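Local coordinates for YfkN protein (PDB 3GVE) that belongs to the calcineurin-like phosphoesterase family and holds a manganese ion and a magnesium ion close together in a two-metal site, at residues I168-P173 and A213-G218; V60-L65 and A244-H249; A22-Y27 and N69-Y74. One frame throughout, in Å; residues are numbered along the deposited sequence. Where two conformers were deposited one is given.

Contact 1 of 3, residues I168-P173 and A213-G218. With MG (magnesium ion), chain D.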
ATOM      1  N   ILE A 168     -21.005  11.083  15.456  1.00  8.80           N
ATOM      2  CA  ILE A 168     -19.852  11.173  16.343  1.00  8.52           C
ATOM      3  C   ILE A 168     -18.719  10.384  15.700  1.00  8.58           C
ATOM      4  O   ILE A 168     -18.956   9.385  15.056  1.00 10.18           O
ATOM      5  CB  ILE A 168     -20.183  10.616  17.762  1.00  9.07           C
ATOM      6  CG1 ILE A 168     -19.005  10.821  18.730  1.00 10.04           C
ATOM      7  CG2 ILE A 168     -20.618   9.138  17.711  1.00  9.86           C
ATOM      8  CD1 ILE A 168     -19.361  10.554  20.219  1.00 11.03           C
ATOM      9  N   GLY A 169     -17.491  10.840  15.882  1.00  8.36           N
ATOM     10  CA  GLY A 169     -16.350  10.172  15.262  1.00  8.33           C
ATOM     11  C   GLY A 169     -15.223   9.895  16.238  1.00  7.85           C
ATOM     12  O   GLY A 169     -15.059  10.594  17.206  1.00  8.49           O
ATOM     13  N   PHE A 170     -14.443   8.869  15.929  1.00  7.97           N
ATOM     14  CA  PHE A 170     -13.309   8.408  16.743  1.00  8.57           C
ATOM     15  C   PHE A 170     -12.106   8.036  15.895  1.00  8.10           C
ATOM     16  O   PHE A 170     -12.255   7.510  14.807  1.00  8.65           O
ATOM     17  CB  PHE A 170     -13.696   7.180  17.586  1.00  9.62           C
ATOM     18  CG  PHE A 170     -14.986   7.339  18.308  1.00  9.54           C
ATOM     19  CD1 PHE A 170     -15.063   8.081  19.476  1.00  9.65           C
ATOM     20  CD2 PHE A 170     -16.128   6.769  17.808  1.00 10.71           C
ATOM     21  CE1 PHE A 170     -16.267   8.237  20.129  1.00 10.90           C
ATOM     22  CE2 PHE A 170     -17.335   6.913  18.460  1.00 10.99           C
ATOM     23  CZ  PHE A 170     -17.406   7.656  19.630  1.00 11.60           C
ATOM     24  N   VAL A 171     -10.918   8.291  16.432  1.00  8.36           N
ATOM     25  CA  VAL A 171      -9.656   7.920  15.787  1.00  7.85           C
ATOM     26  C   VAL A 171      -8.800   7.125  16.786  1.00  8.22           C
ATOM     27  O   VAL A 171      -8.968   7.257  17.982  1.00  9.24           O
ATOM     28  CB  VAL A 171      -8.907   9.194  15.269  1.00  8.77           C
ATOM     29  CG1 VAL A 171      -8.303   9.980  16.436  1.00  9.66           C
ATOM     30  CG2 VAL A 171      -7.834   8.837  14.240  1.00  9.74           C
ATOM     31  N   PRO A 172      -7.896   6.277  16.311  1.00  8.31           N
ATOM     32  CA  PRO A 172      -7.105   5.500  17.281  1.00  9.48           C
ATOM     33  C   PRO A 172      -6.125   6.389  18.063  1.00  8.91           C
ATOM     34  O   PRO A 172      -5.523   7.288  17.518  1.00  9.89           O
ATOM     35  CB  PRO A 172      -6.342   4.495  16.406  1.00  9.86           C
ATOM     36  CG  PRO A 172      -7.210   4.355  15.166  1.00 10.12           C
ATOM     37  CD  PRO A 172      -7.697   5.777  14.937  1.00  9.45           C
ATOM     38  N   PRO A 173      -5.970   6.106  19.354  1.00 10.03           N
ATOM     39  CA  PRO A 173      -5.032   6.878  20.179  1.00 10.59           C
ATOM     40  C   PRO A 173      -3.576   6.736  19.747  1.00 10.01           C
ATOM     41  O   PRO A 173      -2.775   7.570  20.127  1.00 10.65           O
ATOM     42  CB  PRO A 173      -5.242   6.323  21.598  1.00 12.33           C
ATOM     43  CG  PRO A 173      -6.479   5.562  21.569  1.00 14.40           C
ATOM     44  CD  PRO A 173      -6.746   5.140  20.155  1.00 11.26           C
ATOM     45  N   ALA A 213     -21.989   6.296  14.564  1.00  8.23           N
ATOM     46  CA  ALA A 213     -20.576   6.418  14.899  1.00  8.20           C
ATOM     47  C   ALA A 213     -19.710   6.248  13.667  1.00  8.28           C
ATOM     48  O   ALA A 213     -19.797   5.151  13.030  1.00  8.85           O
ATOM     49  CB  ALA A 213     -20.214   5.321  15.932  1.00  9.40           C
ATOM     50  N   LEU A 214     -18.916   7.255  13.358  1.00  8.01           N
ATOM     51  CA  LEU A 214     -17.883   7.157  12.352  1.00  7.81           C
ATOM     52  C   LEU A 214     -16.614   6.735  13.102  1.00  7.42           C
ATOM     53  O   LEU A 214     -15.823   7.540  13.547  1.00  8.18           O
ATOM     54  CB  LEU A 214     -17.753   8.490  11.620  1.00  8.22           C
ATOM     55  CG  LEU A 214     -19.095   9.040  11.088  1.00  8.70           C
ATOM     56  CD1 LEU A 214     -18.915  10.375  10.400  1.00  9.62           C
ATOM     57  CD2 LEU A 214     -19.816   8.072  10.168  1.00  9.47           C
ATOM     58  N   ALA A 215     -16.491   5.425  13.272  1.00  7.74           N
ATOM     59  CA  ALA A 215     -15.454   4.855  14.103  1.00  8.40           C
ATOM     60  C   ALA A 215     -14.274   4.438  13.249  1.00  7.14           C
ATOM     61  O   ALA A 215     -14.281   3.386  12.648  1.00  7.41           O
ATOM     62  CB  ALA A 215     -16.017   3.665  14.874  1.00  9.48           C
ATOM     63  N   HIS A 216     -13.259   5.296  13.200  1.00  7.68           N
ATOM     64  CA  HIS A 216     -12.067   4.971  12.409  1.00  7.53           C
ATOM     65  C   HIS A 216     -11.189   4.049  13.234  1.00  7.36           C
ATOM     66  O   HIS A 216     -10.220   4.452  13.851  1.00  8.28           O
ATOM     67  CB  HIS A 216     -11.257   6.173  11.895  1.00  8.00           C
ATOM     68  CG  HIS A 216     -10.224   5.757  10.889  1.00  7.54           C
ATOM     69  ND1 HIS A 216     -10.514   5.648   9.549  1.00  8.45           N
ATOM     70  CD2 HIS A 216      -8.966   5.278  11.036  1.00  8.02           C
ATOM     71  CE1 HIS A 216      -9.465   5.166   8.907  1.00  8.55           C
ATOM     72  NE2 HIS A 216      -8.508   4.941   9.786  1.00  8.81           N
ATOM     73  N   THR A 217     -11.588   2.788  13.214  1.00  7.68           N
ATOM     74  CA  THR A 217     -11.026   1.761  14.077  1.00  8.33           C
ATOM     75  C   THR A 217     -11.663   0.450  13.639  1.00  7.29           C
ATOM     76  O   THR A 217     -12.778   0.435  13.182  1.00  8.55           O
ATOM     77  CB  THR A 217     -11.296   2.093  15.572  1.00  8.77           C
ATOM     78  OG1 THR A 217     -10.629   1.155  16.419  1.00  9.11           O
ATOM     79  CG2 THR A 217     -12.793   2.118  15.900  1.00 10.38           C
ATOM     80  N   GLY A 218     -10.921  -0.638  13.768  1.00  8.12           N
ATOM     81  CA  GLY A 218     -11.354  -1.930  13.286  1.00  8.44           C
ATOM     82  C   GLY A 218     -11.958  -2.803  14.359  1.00  8.26           C
ATOM     83  O   GLY A 218     -12.314  -2.357  15.435  1.00  8.91           O
TER
HETATM   84 MG    MG D 403      -6.324   4.190   9.526  1.00  8.74          MG
HETATM   85  O   HOH W   1      -5.791   2.347   8.017  1.00  9.99           O
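Phe170 has CG anti to its carbonyl carbon (chi1 -48°), and His216 has CG anti to the backbone N (chi1 -169°). Phe170 is on the sheet face that also carries Ala213 and Ala215; its first torsion sets CG beside the backbone N. Phe170 CE2 comes within 4.1 Å of Ala213 CB, which meets the ring at its edge, near the ring plane. Phe170 CD2 is 4.3 Å from Ala215 CB. Ser195 and Ala196 of helix 192-205 also touch this ring.

Strands 168-170 and 213-215 run parallel and share a ladder of backbone hydrogen bonds. Leu214 N donates to Ile168 O at 2.7 Å. Phe170 N donates to Leu214 O at 3.1 Å. His216 N then bonds Phe170 O at 2.9 Å, just past the end of the strand.

Beyond this rung, Pro172 CD lies at the edge of the His216 imidazole. The same Pro172 CD is 3.0 Å from His216 O, a buried oxygen with no polar partner. His216 ND1 is hydrogen-bonded to Asn62 O, which fixes the turn of the ring. His216 NE2 binds the magnesium ion at 2.3 Å. The chain between the two parallel strands includes helix 192-205, which packs on the Phe170 face, as in a beta-alpha-beta crossover. A metal-binding histidine in the loop right after such a strand is typical of the calcineurin-like phosphoesterase fold.

Contact 2 of 3, residues V60-L65 and A244-H249. With MG (magnesium ion), chain D; MN (manganese (II) ion), chain C.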
ATOM      1  N   VAL A  60     -21.825   9.095   4.367  1.00  6.99           N
ATOM      2  CA  VAL A  60     -20.762   9.443   5.320  1.00  7.21           C
ATOM      3  C   VAL A  60     -19.427   8.848   4.916  1.00  6.60           C
ATOM      4  O   VAL A  60     -19.361   7.813   4.285  1.00  7.70           O
ATOM      5  CB  VAL A  60     -21.120   8.978   6.763  1.00  7.66           C
ATOM      6  CG1 VAL A  60     -22.456   9.609   7.196  1.00  8.96           C
ATOM      7  CG2 VAL A  60     -21.199   7.461   6.860  1.00  9.42           C
ATOM      8  N   ASP A  61     -18.367   9.539   5.292  1.00  7.49           N
ATOM      9  CA  ASP A  61     -17.013   9.013   5.116  1.00  7.61           C
ATOM     10  C   ASP A  61     -16.372   8.743   6.463  1.00  6.96           C
ATOM     11  O   ASP A  61     -16.573   9.496   7.402  1.00  8.09           O
ATOM     12  CB  ASP A  61     -16.129   9.981   4.343  1.00  8.64           C
ATOM     13  CG  ASP A  61     -14.770   9.388   4.056  1.00  7.80           C
ATOM     14  OD1 ASP A  61     -14.669   8.469   3.226  1.00  8.98           O
ATOM     15  OD2 ASP A  61     -13.817   9.804   4.704  1.00  8.34           O
ATOM     16  N   ASN A  62     -15.583   7.678   6.525  1.00  6.73           N
ATOM     17  CA  ASN A  62     -14.984   7.242   7.781  1.00  7.43           C
ATOM     18  C   ASN A  62     -13.501   7.546   8.007  1.00  7.50           C
ATOM     19  O   ASN A  62     -12.907   6.997   8.921  1.00  8.11           O
ATOM     20  CB  ASN A  62     -15.240   5.742   7.969  1.00  8.03           C
ATOM     21  CG  ASN A  62     -15.325   5.341   9.441  1.00  8.24           C
ATOM     22  OD1 ASN A  62     -15.908   6.048  10.252  1.00  9.61           O
ATOM     23  ND2 ASN A  62     -14.749   4.174   9.773  1.00  8.75           N
ATOM     24  N   GLY A  63     -12.925   8.434   7.195  1.00  7.85           N
ATOM     25  CA  GLY A  63     -11.550   8.867   7.401  1.00  8.27           C
ATOM     26  C   GLY A  63     -10.499   8.069   6.639  1.00  7.61           C
ATOM     27  O   GLY A  63     -10.820   7.165   5.888  1.00  7.90           O
ATOM     28  N   ASP A  64      -9.233   8.422   6.851  1.00  7.53           N
ATOM     29  CA  ASP A  64      -8.105   8.007   5.983  1.00  7.97           C
ATOM     30  C   ASP A  64      -8.466   8.344   4.522  1.00  7.85           C
ATOM     31  O   ASP A  64      -8.447   7.505   3.629  1.00  8.67           O
ATOM     32  CB  ASP A  64      -7.730   6.523   6.169  1.00  7.65           C
ATOM     33  CG  ASP A  64      -6.687   6.314   7.243  1.00  7.76           C
ATOM     34  OD1 ASP A  64      -6.432   7.270   8.003  1.00  8.81           O
ATOM     35  OD2 ASP A  64      -6.163   5.179   7.321  1.00  8.50           O
ATOM     36  N   LEU A  65      -8.808   9.612   4.326  1.00  7.92           N
ATOM     37  CA  LEU A  65      -9.367  10.142   3.084  1.00  8.12           C
ATOM     38  C   LEU A  65      -8.391  10.994   2.258  1.00  8.29           C
ATOM     39  O   LEU A  65      -8.319  10.846   1.055  1.00  9.13           O
ATOM     40  CB  LEU A  65     -10.611  10.972   3.418  1.00  8.68           C
ATOM     41  CG  LEU A  65     -11.195  11.803   2.273  1.00  8.58           C
ATOM     42  CD1 LEU A  65     -11.784  10.901   1.221  1.00  9.33           C
ATOM     43  CD2 LEU A  65     -12.264  12.785   2.822  1.00  9.60           C
ATOM     44  N   ALA A 244     -25.764   2.776  14.829  1.00  9.26           N
ATOM     45  CA  ALA A 244     -25.062   2.275  13.644  1.00  9.32           C
ATOM     46  C   ALA A 244     -23.598   2.620  13.777  1.00  8.51           C
ATOM     47  O   ALA A 244     -23.273   3.682  14.256  1.00  9.13           O
ATOM     48  CB  ALA A 244     -25.635   2.921  12.399  1.00 10.28           C
ATOM     49  N   ILE A 245     -22.742   1.712  13.318  1.00  8.47           N
ATOM     50  CA  ILE A 245     -21.295   1.909  13.361  1.00  8.21           C
ATOM     51  C   ILE A 245     -20.672   1.695  11.986  1.00  7.49           C
ATOM     52  O   ILE A 245     -20.837   0.656  11.376  1.00  8.49           O
ATOM     53  CB  ILE A 245     -20.614   0.952  14.369  1.00  8.72           C
ATOM     54  CG1 ILE A 245     -21.165   1.187  15.780  1.00  9.96           C
ATOM     55  CG2 ILE A 245     -19.097   1.149  14.344  1.00 10.79           C
ATOM     56  CD1 ILE A 245     -20.787   0.063  16.793  1.00 11.25           C
ATOM     57  N   ILE A 246     -19.950   2.703  11.526  1.00  7.46           N
ATOM     58  CA  ILE A 246     -19.085   2.570  10.367  1.00  7.88           C
ATOM     59  C   ILE A 246     -17.673   2.288  10.907  1.00  7.49           C
ATOM     60  O   ILE A 246     -17.178   3.020  11.748  1.00  8.06           O
ATOM     61  CB  ILE A 246     -19.064   3.848   9.509  1.00  8.41           C
ATOM     62  CG1 ILE A 246     -20.481   4.394   9.244  1.00  9.04           C
ATOM     63  CG2 ILE A 246     -18.304   3.604   8.204  1.00  9.69           C
ATOM     64  CD1 ILE A 246     -21.462   3.378   8.723  1.00  9.80           C
ATOM     65  N   SER A 247     -17.056   1.223  10.407  0.50  7.62           N
ATOM     66  CA  SER A 247     -15.747   0.805  10.848  0.50  8.51           C
ATOM     67  C   SER A 247     -14.815   0.898   9.655  0.50  7.84           C
ATOM     68  O   SER A 247     -15.211   0.885   8.522  0.50  9.09           O
ATOM     69  CB  SER A 247     -15.833  -0.630  11.388  0.50  9.46           C
ATOM     70  OG  SER A 247     -14.579  -1.153  11.783  0.50  7.56           O
ATOM     71  N   GLY A 248     -13.547   0.997   9.961  1.00  8.34           N
ATOM     72  CA  GLY A 248     -12.477   1.071   8.967  1.00  8.55           C
ATOM     73  C   GLY A 248     -11.136   0.665   9.577  1.00  7.92           C
ATOM     74  O   GLY A 248     -11.082  -0.220  10.411  1.00  8.30           O
ATOM     75  N   HIS A 249     -10.102   1.370   9.131  1.00  7.58           N
ATOM     76  CA  HIS A 249      -8.736   1.297   9.614  1.00  8.18           C
ATOM     77  C   HIS A 249      -8.021   0.009   9.188  1.00  8.29           C
ATOM     78  O   HIS A 249      -6.919   0.075   8.708  1.00  8.89           O
ATOM     79  CB  HIS A 249      -8.680   1.526  11.128  1.00  8.90           C
ATOM     80  CG  HIS A 249      -7.292   1.582  11.679  1.00  8.44           C
ATOM     81  ND1 HIS A 249      -6.367   2.522  11.273  1.00  8.98           N
ATOM     82  CD2 HIS A 249      -6.674   0.812  12.606  1.00  8.61           C
ATOM     83  CE1 HIS A 249      -5.239   2.326  11.932  1.00  8.99           C
ATOM     84  NE2 HIS A 249      -5.397   1.293  12.741  1.00  9.68           N
TER
HETATM   85 MG    MG D 403      -6.324   4.190   9.526  1.00  8.74          MG
HETATM   86 MN    MN C 402      -6.126   3.289   6.054  1.00  9.50          MN
HETATM   87  O   HOH W   1      -5.791   2.347   8.017  1.00  9.99           O
HETATM   88  O   HOH W   2      -3.888   3.187   6.203  1.00 11.75           O
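The side chains of Asn62 and Ile246 lie alongside each other, pointing opposite ways. Asn62 CG is turned roughly anti to its backbone N (chi1 -151°), which sets Asn62 CG against Ile246 CG2. Ile246 CG2 is 3.7 Å from Asn62 CB and equally near Asn62 CG. The amide then reaches on toward the backbone of Ser247 and Gly248. Its ND2 has its hydrogen bond with Ala215 O, on strand 210-215, the neighbour of 244-247. Two residues earlier, Val60 CG2 meets Ile246 CG1 at 4.0 Å. Leu214 and Ala16 fill in around this apolar pair.

Val60 and Ile246 belong to two different sheets, packed against each other as in the beta sandwich of calcineurin-like phosphoesterases. Both segments run on into loops that carry metal ligands. On one side, Asp61 forms an Asx turn: its OD2 accepts from Gly63 N at 3.0 Å, with the donor 58° out of the carboxylate plane. Asp64 comes next, with its backbone in the left-handed region.

Asp64 OD2 bridges the two metals, at 2.3 Å from the manganese ion and 2.4 Å from the magnesium ion. Water 1 also bridges them. From the other loop, His249 puts CG anti to its backbone N (chi1 -175°), and its ND1 binds the magnesium ion at 2.4 Å. Asn108 and His216 are further magnesium ligands, while Asp19, His21 and His251 bind the manganese ion.

Contact 3 of 3, residues A22-Y27 and N69-Y74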
ATOM      1  N   ALA A  22      -7.157   9.062  -0.788  1.00  8.44           N
ATOM      2  CA  ALA A  22      -6.941  10.037  -1.884  1.00  8.77           C
ATOM      3  C   ALA A  22      -7.093   9.453  -3.286  1.00  8.60           C
ATOM      4  O   ALA A  22      -6.776  10.096  -4.270  1.00 10.14           O
ATOM      5  CB  ALA A  22      -5.584  10.756  -1.741  1.00  9.61           C
ATOM      6  N   ASN A  23      -7.604   8.235  -3.358  1.00  8.84           N
ATOM      7  CA  ASN A  23      -7.910   7.610  -4.647  1.00  9.01           C
ATOM      8  C   ASN A  23      -9.250   8.105  -5.206  1.00  9.30           C
ATOM      9  O   ASN A  23     -10.274   7.457  -5.068  1.00  9.75           O
ATOM     10  CB  ASN A  23      -7.880   6.075  -4.527  1.00  9.40           C
ATOM     11  CG  ASN A  23      -6.513   5.548  -4.111  1.00  9.61           C
ATOM     12  OD1 ASN A  23      -6.339   5.002  -3.033  1.00 12.25           O
ATOM     13  ND2 ASN A  23      -5.550   5.733  -4.950  1.00  9.34           N
HETATM   14  N   MSE A  24      -9.194   9.270  -5.840  1.00  9.52           N
HETATM   15  CA  MSE A  24     -10.354   9.911  -6.467  1.00  9.59           C
HETATM   16  C   MSE A  24     -10.685   9.217  -7.781  1.00  9.96           C
HETATM   17  O   MSE A  24     -11.781   8.746  -7.980  1.00 11.32           O
HETATM   18  CB  MSE A  24     -10.068  11.395  -6.713  1.00  9.68           C
HETATM   19  CG  MSE A  24      -9.875  12.183  -5.404  1.00 10.27           C
HETATM   20 SE   MSE A  24     -11.467  12.294  -4.297  0.75 11.80          SE
HETATM   21  CE  MSE A  24     -10.977  10.904  -2.962  1.00 11.03           C
HETATM   22  N   MSE A  25      -9.702   9.183  -8.665  1.00 11.10           N
HETATM   23  CA  MSE A  25      -9.829   8.479  -9.930  1.00 11.49           C
HETATM   24  C   MSE A  25      -9.531   6.991  -9.771  1.00 11.52           C
HETATM   25  O   MSE A  25      -8.883   6.574  -8.825  1.00 11.93           O
HETATM   26  CB  MSE A  25      -8.883   9.084 -10.959  1.00 12.00           C
HETATM   27  CG  MSE A  25      -9.215  10.517 -11.325  1.00 13.72           C
HETATM   28 SE   MSE A  25     -10.931  10.695 -12.269  0.75 16.22          SE
HETATM   29  CE  MSE A  25     -10.250  10.327 -14.067  1.00 16.17           C
ATOM     30  N   ASP A  26      -9.990   6.200 -10.732  1.00 12.14           N
ATOM     31  CA  ASP A  26      -9.623   4.789 -10.782  1.00 12.57           C
ATOM     32  C   ASP A  26      -8.269   4.702 -11.505  1.00 12.06           C
ATOM     33  O   ASP A  26      -8.175   4.287 -12.662  1.00 13.14           O
ATOM     34  CB  ASP A  26     -10.730   3.932 -11.432  1.00 13.50           C
ATOM     35  CG  ASP A  26     -11.171   4.424 -12.813  1.00 14.70           C
ATOM     36  OD1 ASP A  26     -10.959   5.594 -13.151  1.00 15.34           O
ATOM     37  OD2 ASP A  26     -11.779   3.615 -13.528  1.00 15.37           O
ATOM     38  N   TYR A  27      -7.229   5.125 -10.800  1.00 12.34           N
ATOM     39  CA  TYR A  27      -5.917   5.399 -11.389  1.00 11.99           C
ATOM     40  C   TYR A  27      -4.773   5.096 -10.427  1.00 11.96           C
ATOM     41  O   TYR A  27      -4.797   5.487  -9.270  1.00 12.35           O
ATOM     42  CB  TYR A  27      -5.849   6.868 -11.828  1.00 12.12           C
ATOM     43  CG  TYR A  27      -4.808   7.121 -12.902  1.00 12.71           C
ATOM     44  CD1 TYR A  27      -5.112   6.934 -14.246  1.00 12.72           C
ATOM     45  CD2 TYR A  27      -3.522   7.514 -12.571  1.00 12.76           C
ATOM     46  CE1 TYR A  27      -4.163   7.148 -15.221  1.00 13.46           C
ATOM     47  CE2 TYR A  27      -2.571   7.742 -13.555  1.00 13.01           C
ATOM     48  CZ  TYR A  27      -2.912   7.550 -14.868  1.00 13.58           C
ATOM     49  OH  TYR A  27      -1.983   7.742 -15.866  1.00 16.00           O
ATOM     50  N   ASN A  69      -1.693   8.807  -1.633  1.00 11.57           N
ATOM     51  CA  ASN A  69      -1.162   8.726  -2.997  1.00 11.75           C
ATOM     52  C   ASN A  69      -0.621  10.080  -3.470  1.00 12.01           C
ATOM     53  O   ASN A  69      -0.655  11.026  -2.727  1.00 12.03           O
ATOM     54  CB  ASN A  69      -2.173   8.086  -3.965  1.00 11.97           C
ATOM     55  CG  ASN A  69      -3.363   8.984  -4.299  1.00 11.19           C
ATOM     56  OD1 ASN A  69      -4.346   8.536  -4.885  1.00 13.58           O
ATOM     57  ND2 ASN A  69      -3.262  10.236  -3.968  1.00 10.20           N
ATOM     58  N   PRO A  70      -0.116  10.176  -4.697  1.00 12.07           N
ATOM     59  CA  PRO A  70       0.449  11.454  -5.152  1.00 11.91           C
ATOM     60  C   PRO A  70      -0.558  12.601  -5.307  1.00 11.46           C
ATOM     61  O   PRO A  70      -0.142  13.732  -5.280  1.00 12.19           O
ATOM     62  CB  PRO A  70       1.104  11.083  -6.491  1.00 12.86           C
ATOM     63  CG  PRO A  70       1.536   9.680  -6.268  1.00 13.15           C
ATOM     64  CD  PRO A  70       0.391   9.052  -5.508  1.00 13.10           C
ATOM     65  N   LEU A  71      -1.847  12.313  -5.437  1.00 11.06           N
ATOM     66  CA  LEU A  71      -2.847  13.377  -5.476  1.00 10.70           C
ATOM     67  C   LEU A  71      -2.932  14.076  -4.117  1.00 10.24           C
ATOM     68  O   LEU A  71      -2.997  15.284  -4.048  1.00 11.00           O
ATOM     69  CB  LEU A  71      -4.212  12.840  -5.921  1.00 10.66           C
ATOM     70  CG  LEU A  71      -5.276  13.928  -6.081  1.00 11.65           C
ATOM     71  CD1 LEU A  71      -6.207  13.644  -7.257  1.00 12.27           C
ATOM     72  CD2 LEU A  71      -6.052  14.173  -4.799  1.00 12.10           C
ATOM     73  N   GLY A  72      -2.883  13.300  -3.041  1.00 10.11           N
ATOM     74  CA  GLY A  72      -2.843  13.870  -1.708  1.00 10.48           C
ATOM     75  C   GLY A  72      -1.579  14.682  -1.482  1.00 10.72           C
ATOM     76  O   GLY A  72      -1.611  15.715  -0.837  1.00 10.95           O
ATOM     77  N   GLU A  73      -0.464  14.191  -2.018  1.00 10.33           N
ATOM     78  CA  GLU A  73       0.825  14.896  -1.949  1.00 11.97           C
ATOM     79  C   GLU A  73       0.770  16.199  -2.736  1.00 11.90           C
ATOM     80  O   GLU A  73       1.248  17.216  -2.297  1.00 12.37           O
ATOM     81  CB  GLU A  73       1.935  14.056  -2.574  1.00 14.63           C
ATOM     82  CG  GLU A  73       2.391  12.905  -1.784  1.00 17.60           C
ATOM     83  CD  GLU A  73       3.331  12.006  -2.605  1.00 22.65           C
ATOM     84  OE1 GLU A  73       3.463  10.843  -2.224  1.00 24.53           O
ATOM     85  OE2 GLU A  73       3.905  12.448  -3.637  1.00 25.22           O
ATOM     86  N   TYR A  74       0.174  16.142  -3.915  1.00 11.59           N
ATOM     87  CA  TYR A  74       0.039  17.330  -4.735  1.00 11.38           C
ATOM     88  C   TYR A  74      -0.688  18.439  -3.955  1.00 11.58           C
ATOM     89  O   TYR A  74      -0.303  19.595  -3.974  1.00 12.65           O
ATOM     90  CB  TYR A  74      -0.692  17.010  -6.056  1.00 12.05           C
ATOM     91  CG  TYR A  74      -0.945  18.272  -6.847  1.00 13.28           C
ATOM     92  CD1 TYR A  74       0.041  18.803  -7.659  1.00 13.18           C
ATOM     93  CD2 TYR A  74      -2.133  18.974  -6.718  1.00 15.95           C
ATOM     94  CE1 TYR A  74      -0.156  19.961  -8.343  1.00 15.08           C
ATOM     95  CE2 TYR A  74      -2.336  20.149  -7.405  1.00 17.23           C
ATOM     96  CZ  TYR A  74      -1.348  20.631  -8.217  1.00 17.22           C
ATOM     97  OH  TYR A  74      -1.533  21.806  -8.909  1.00 19.46           O
TER
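The flat amide of Asn69 is approached obliquely by Ala22 CB, from one side of its plane, 3.8 Å from Asn69 CG. Ala22 O lies nearer the amide plane, at its rim, 3.6 Å from Asn69 CG. The Asn23 amide comes to the rim as well, with its plane turned 84° from that of Asn69. Asn69 stands at the N-cap position of helix 70-85. Its CG sits between the backbone N and the carbonyl carbon (chi1 72°), and this sets CG near Ala22.

The loop turns sharply here. Asn23 is the centre of an inverse gamma turn, closed by a weak bond from Met24 N to Ala22 O. The first turn of the helix supplies the rest of the contact. Gly72 N is 3.9 Å from Ala22 CB, and Leu71 CB is 4.1 Å from Ala22 O. Leu71 CD2 touches CG of Met24, a selenomethionine, at 4.4 Å. Ile92 of helix 91-98 packs on Ala22, Met24 and Leu71 alike.

The two amides and the Ala22 carbonyl are buried together, beside an apolar patch of Leu71, Met24 and Ile92. Polar groups enclosed in this way would be expected to pair with one another.

All three contacts lie within the calcineurin-like phosphoesterase range. Contacts 1 and 2 have centres 7 Å apart and share one sheet, in which strands 210-215 and 244-247 are neighbours. Both reach the magnesium ion and water 1. Contact 2 also brings in strand 57-61 of the other sheet, so the metal site forms where loops from both sheets converge. Contact 3 is more peripheral, its centre 18 Å from that of contact 2 and 23 Å from that of contact 1. It still touches contact 2, through Leu65 against Ala22 and Met24. Along the chain, contact 3 closes before contact 1 opens, and its segments alternate with those of contact 2, which spans contact 1.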